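Local coordinates for KLLA0B12012p (Kluyveromyces lactis, PDB 6Y3P), which probably binds ATP through its C-terminal ATP-grasp domain, of the tubulin-tyrosine ligase family, in a protein that directly partners the mRNA decapping enzyme Dcp2, at residues H91-V94 against E99-L102; E199-P204 against Q340-E345. All blocks are in the same frame, centred on the assembly; numbering follows the deposited sequence.

The two contacts illustrate how chemistry follows place in a fold. Interaction 1 is local and partly buried, a turn after helix 83-95 that brings the chain back onto the helix end; it joins residues close in sequence through apolar packing and hydroxyls that share a carboxylate of helix 290-313. Interaction 2 is buried, links parts of the chain far apart in sequence, and joins strand 194-200 and the residue following it to strand 341-347 of another sheet, by a salt bridge with one leucine alongside. The centres of interaction 1 and interaction 2 lie about 16 Å apart. Helix 290-313 packs against parts of both, and K342 of interaction 2 also bonds to R104, just beyond 99-102.

Interaction 1 (H91-V94 against E99-L102)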
loop_
_atom_site.group_PDB
_atom_site.type_symbol
_atom_site.label_atom_id
_atom_site.label_comp_id
_atom_site.label_asym_id
_atom_site.label_seq_id
_atom_site.Cartn_x
_atom_site.Cartn_y
_atom_site.Cartn_z
ATOM N N HIS A 91 -15.046 -2.980 3.213
ATOM C CA HIS A 91 -16.476 -2.798 3.489
ATOM C C HIS A 91 -17.188 -4.098 3.781
ATOM O O HIS A 91 -17.941 -4.162 4.760
ATOM C CB HIS A 91 -17.206 -2.080 2.346
ATOM C CG HIS A 91 -16.678 -0.723 2.013
ATOM N ND1 HIS A 91 -16.065 0.077 2.969
ATOM C CD2 HIS A 91 -16.697 -0.061 0.829
ATOM C CE1 HIS A 91 -15.707 1.184 2.333
ATOM N NE2 HIS A 91 -16.074 1.155 1.044
ATOM N N SER A 92 -16.950 -5.142 2.953
ATOM C CA SER A 92 -17.636 -6.421 3.138
ATOM C C SER A 92 -17.161 -7.183 4.362
ATOM O O SER A 92 -17.920 -7.977 4.914
ATOM C CB SER A 92 -17.571 -7.283 1.881
ATOM O OG SER A 92 -16.234 -7.487 1.464
ATOM N N TYR A 93 -15.925 -6.935 4.804
ATOM C CA TYR A 93 -15.369 -7.585 5.984
ATOM C C TYR A 93 -15.822 -6.933 7.312
ATOM O O TYR A 93 -16.062 -7.656 8.273
ATOM C CB TYR A 93 -13.849 -7.575 5.871
ATOM C CG TYR A 93 -13.100 -8.066 7.087
ATOM C CD1 TYR A 93 -12.988 -9.426 7.360
ATOM C CD2 TYR A 93 -12.433 -7.176 7.918
ATOM C CE1 TYR A 93 -12.243 -9.886 8.443
ATOM C CE2 TYR A 93 -11.684 -7.624 9.003
ATOM C CZ TYR A 93 -11.591 -8.980 9.263
ATOM O OH TYR A 93 -10.840 -9.410 10.329
ATOM N N VAL A 94 -15.869 -5.588 7.381
ATOM C CA VAL A 94 -16.232 -4.848 8.598
ATOM C C VAL A 94 -17.710 -5.046 8.981
ATOM O O VAL A 94 -18.066 -4.857 10.156
ATOM C CB VAL A 94 -15.832 -3.340 8.583
ATOM C CG1 VAL A 94 -14.312 -3.161 8.657
ATOM C CG2 VAL A 94 -16.425 -2.598 7.388
ATOM N N GLU A 99 -15.624 -4.777 15.582
ATOM C CA GLU A 99 -14.519 -4.374 16.471
ATOM C C GLU A 99 -13.177 -4.124 15.762
ATOM O O GLU A 99 -12.287 -3.523 16.370
ATOM C CB GLU A 99 -14.335 -5.343 17.666
ATOM C CG GLU A 99 -14.264 -6.831 17.356
ATOM C CD GLU A 99 -14.464 -7.712 18.580
ATOM O OE1 GLU A 99 -15.483 -7.533 19.289
ATOM O OE2 GLU A 99 -13.603 -8.586 18.832
ATOM N N SER A 100 -13.062 -4.538 14.483
ATOM C CA SER A 100 -11.881 -4.418 13.634
ATOM C C SER A 100 -11.343 -2.981 13.526
ATOM O O SER A 100 -12.126 -2.020 13.417
ATOM C CB SER A 100 -12.167 -5.009 12.252
ATOM O OG SER A 100 -11.054 -5.028 11.370
ATOM N N ILE A 101 -9.992 -2.853 13.571
ATOM C CA ILE A 101 -9.254 -1.578 13.433
ATOM C C ILE A 101 -9.570 -0.949 12.064
ATOM O O ILE A 101 -9.621 0.273 11.954
ATOM C CB ILE A 101 -7.715 -1.770 13.680
ATOM C CG1 ILE A 101 -6.980 -0.418 13.806
ATOM C CG2 ILE A 101 -7.063 -2.689 12.627
ATOM C CD1 ILE A 101 -5.658 -0.434 14.422
ATOM N N LEU A 102 -9.876 -1.793 11.058
ATOM C CA LEU A 102 -10.210 -1.379 9.692
ATOM C C LEU A 102 -11.456 -0.469 9.579
ATOM O O LEU A 102 -11.605 0.214 8.569
ATOM C CB LEU A 102 -10.328 -2.609 8.768
ATOM C CG LEU A 102 -8.997 -3.345 8.468
ATOM C CD1 LEU A 102 -9.207 -4.453 7.454
ATOM C CD2 LEU A 102 -7.914 -2.378 7.969
#
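S100 meets Y93 where the chain turns back after helix 83-95 of the ATP-grasp domain, and the residues leading into a short 3-10 segment come against the helix's last turn. The serine hydroxyl comes in at the edge of the tyrosine ring, near its plane, with OG of S100 3.6 Å from CE2 of Y93. OG is anti to the backbone N of S100 (chi1 -176°), which carries it over to the ring. The same hydroxyl accepts a weak bond from the chain just ahead, in the pattern of an ST turn, the N of L102 lying 3.5 Å from OG of S100 with an N-H...O angle of 151°. Its stronger polar partner lies outside, on helix 290-313: OE1 of E306 is hydrogen-bonded both to S100 OG and to Y93 OH. The two hydroxyl oxygens, OG of S100 and OH of Y93, stand 4.5 Å apart, so one carboxylate oxygen can serve both, holding the ring's outer end and the turn to the same helix.

I101 points away from helix 83-95, and its side chain goes instead to E302 of helix 290-313. The next residue, L102, turns back again and completes the contact with carbon alone. One of its methyls, CD1, approaches the Y93 ring obliquely, 4.2 Å from CD2 of the tyrosine, a side chain that also touches K309 and A310. The other neighbour is V94, whose side chain crosses that of L102 at about a right angle. Of the two valine methyls it is CG1 that does the touching, lying 4.0 Å from CB of L102.

Interaction 2 (E199-P204 against Q340-E345); sequences EYLHNP and QVKLLE
E199 and K342 form a buried salt bridge, with NZ of K342 3.1 Å from OE1 of E199. The ammonium does not lie in the carboxylate plane but meets OE1 from above it, 35° out, and the two side chains cross at about a right angle. NZ also bonds to the backbone oxygen of R104, so the ammonium is held by both a carboxylate and a carbonyl. E199 reaches out fully extended, whereas the lysine bends at its last torsion (chi4 -68°), swinging NZ aside toward the carboxylate. Further back along the lysine, CD of K342 lies 3.8 Å from CD1 of L201, so the chain's aliphatic part is flanked by a leucine. An alanine in place of E199 would probably leave the K342 ammonium without its charged mate in a buried setting. Strand 194-200 belongs to one antiparallel sheet of the ATP-grasp fold and strand 341-347 to another; L201 sits where the chain leaves the first, its CA 8.7 Å from CA of K342, and side chains bridge the interval. Further out, W141 and L107 pack on E199, whose backbone is bonded to E108, and the K342 backbone pairs with L334 of strand 326-335.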
loop_
_atom_site.group_PDB
_atom_site.type_symbol
_atom_site.label_atom_id
_atom_site.label_comp_id
_atom_site.label_asym_id
_atom_site.label_seq_id
_atom_site.Cartn_x
_atom_site.Cartn_y
_atom_site.Cartn_z
ATOM N N GLU A 199 -12.233 9.907 1.326
ATOM C CA GLU A 199 -12.173 10.413 2.691
ATOM C C GLU A 199 -10.913 11.257 2.816
ATOM O O GLU A 199 -9.843 10.878 2.328
ATOM C CB GLU A 199 -12.151 9.281 3.702
ATOM C CG GLU A 199 -12.247 9.791 5.123
ATOM C CD GLU A 199 -12.255 8.734 6.200
ATOM O OE1 GLU A 199 -12.090 9.113 7.384
ATOM O OE2 GLU A 199 -12.462 7.541 5.873
ATOM N N TYR A 200 -11.066 12.439 3.385
ATOM C CA TYR A 200 -9.967 13.379 3.511
ATOM C C TYR A 200 -9.540 13.569 4.961
ATOM O O TYR A 200 -10.376 13.773 5.840
ATOM C CB TYR A 200 -10.341 14.705 2.809
ATOM C CG TYR A 200 -9.405 15.863 3.068
ATOM C CD1 TYR A 200 -8.190 15.970 2.393
ATOM C CD2 TYR A 200 -9.755 16.880 3.947
ATOM C CE1 TYR A 200 -7.330 17.050 2.618
ATOM C CE2 TYR A 200 -8.897 17.947 4.196
ATOM C CZ TYR A 200 -7.681 18.025 3.538
ATOM O OH TYR A 200 -6.865 19.107 3.777
ATOM N N LEU A 201 -8.236 13.516 5.194
ATOM C CA LEU A 201 -7.614 13.733 6.497
ATOM C C LEU A 201 -7.263 15.250 6.659
ATOM O O LEU A 201 -6.227 15.729 6.180
ATOM C CB LEU A 201 -6.380 12.825 6.607
ATOM C CG LEU A 201 -5.754 12.731 7.989
ATOM C CD1 LEU A 201 -6.121 11.447 8.629
ATOM C CD2 LEU A 201 -4.256 12.838 7.896
ATOM N N HIS A 202 -8.177 16.000 7.300
ATOM C CA HIS A 202 -8.077 17.459 7.512
ATOM C C HIS A 202 -7.045 17.800 8.582
ATOM O O HIS A 202 -6.503 18.903 8.624
ATOM C CB HIS A 202 -9.463 18.025 7.903
ATOM C CG HIS A 202 -9.843 17.799 9.344
ATOM N ND1 HIS A 202 -10.246 16.551 9.802
ATOM C CD2 HIS A 202 -9.822 18.661 10.391
ATOM C CE1 HIS A 202 -10.469 16.697 11.106
ATOM N NE2 HIS A 202 -10.216 17.946 11.507
ATOM N N ASN A 203 -6.766 16.792 9.394
ATOM C CA ASN A 203 -6.012 16.645 10.627
ATOM C C ASN A 203 -4.564 16.052 10.413
ATOM O O ASN A 203 -4.209 15.203 11.211
ATOM C CB ASN A 203 -6.862 15.555 11.365
ATOM C CG ASN A 203 -6.888 15.612 12.850
ATOM O OD1 ASN A 203 -6.775 16.672 13.472
ATOM N ND2 ASN A 203 -7.143 14.470 13.446
ATOM N N PRO A 204 -3.713 16.335 9.404
ATOM C CA PRO A 204 -2.427 15.611 9.345
ATOM C C PRO A 204 -1.456 15.942 10.478
ATOM O O PRO A 204 -1.473 17.055 10.953
ATOM C CB PRO A 204 -1.864 16.013 7.966
ATOM C CG PRO A 204 -2.369 17.352 7.763
ATOM C CD PRO A 204 -3.795 17.306 8.298
ATOM N N GLN A 340 -3.009 8.635 14.835
ATOM C CA GLN A 340 -3.862 7.580 14.293
ATOM C C GLN A 340 -3.517 7.340 12.833
ATOM O O GLN A 340 -3.422 8.294 12.058
ATOM C CB GLN A 340 -5.363 7.907 14.485
ATOM C CG GLN A 340 -5.826 8.073 15.961
ATOM C CD GLN A 340 -5.271 6.991 16.861
ATOM O OE1 GLN A 340 -5.663 5.827 16.781
ATOM N NE2 GLN A 340 -4.283 7.326 17.681
ATOM N N VAL A 341 -3.301 6.075 12.460
ATOM C CA VAL A 341 -2.968 5.730 11.074
ATOM C C VAL A 341 -4.223 5.498 10.229
ATOM O O VAL A 341 -5.249 5.050 10.713
ATOM C CB VAL A 341 -1.940 4.557 10.891
ATOM C CG1 VAL A 341 -0.725 4.698 11.808
ATOM C CG2 VAL A 341 -2.593 3.191 11.057
ATOM N N LYS A 342 -4.105 5.762 8.948
ATOM C CA LYS A 342 -5.190 5.530 8.033
ATOM C C LYS A 342 -4.635 4.934 6.786
ATOM O O LYS A 342 -3.772 5.530 6.162
ATOM C CB LYS A 342 -6.063 6.794 7.827
ATOM C CG LYS A 342 -7.307 6.731 8.742
ATOM C CD LYS A 342 -7.933 8.083 9.071
ATOM C CE LYS A 342 -9.174 7.977 9.952
ATOM N NZ LYS A 342 -10.341 7.328 9.266
ATOM N N LEU A 343 -5.044 3.696 6.475
ATOM C CA LEU A 343 -4.567 3.054 5.253
ATOM C C LEU A 343 -5.166 3.749 4.034
ATOM O O LEU A 343 -6.380 3.947 3.949
ATOM C CB LEU A 343 -4.823 1.531 5.216
ATOM C CG LEU A 343 -4.318 0.801 3.962
ATOM C CD1 LEU A 343 -2.795 0.815 3.870
ATOM C CD2 LEU A 343 -4.853 -0.608 3.913
ATOM N N LEU A 344 -4.292 4.130 3.107
ATOM C CA LEU A 344 -4.699 4.793 1.897
ATOM C C LEU A 344 -4.697 3.810 0.731
ATOM O O LEU A 344 -5.686 3.731 0.007
ATOM C CB LEU A 344 -3.785 6.012 1.636
ATOM C CG LEU A 344 -3.975 6.751 0.314
ATOM C CD1 LEU A 344 -5.310 7.542 0.280
ATOM C CD2 LEU A 344 -2.785 7.663 0.043
ATOM N N GLU A 345 -3.585 3.078 0.531
ATOM C CA GLU A 345 -3.442 2.142 -0.598
ATOM C C GLU A 345 -2.338 1.131 -0.383
ATOM O O GLU A 345 -1.468 1.295 0.489
ATOM C CB GLU A 345 -3.175 2.903 -1.914
ATOM C CG GLU A 345 -1.844 3.646 -1.926
ATOM C CD GLU A 345 -1.658 4.696 -3.005
ATOM O OE1 GLU A 345 -2.422 4.670 -3.996
ATOM O OE2 GLU A 345 -0.731 5.530 -2.870
#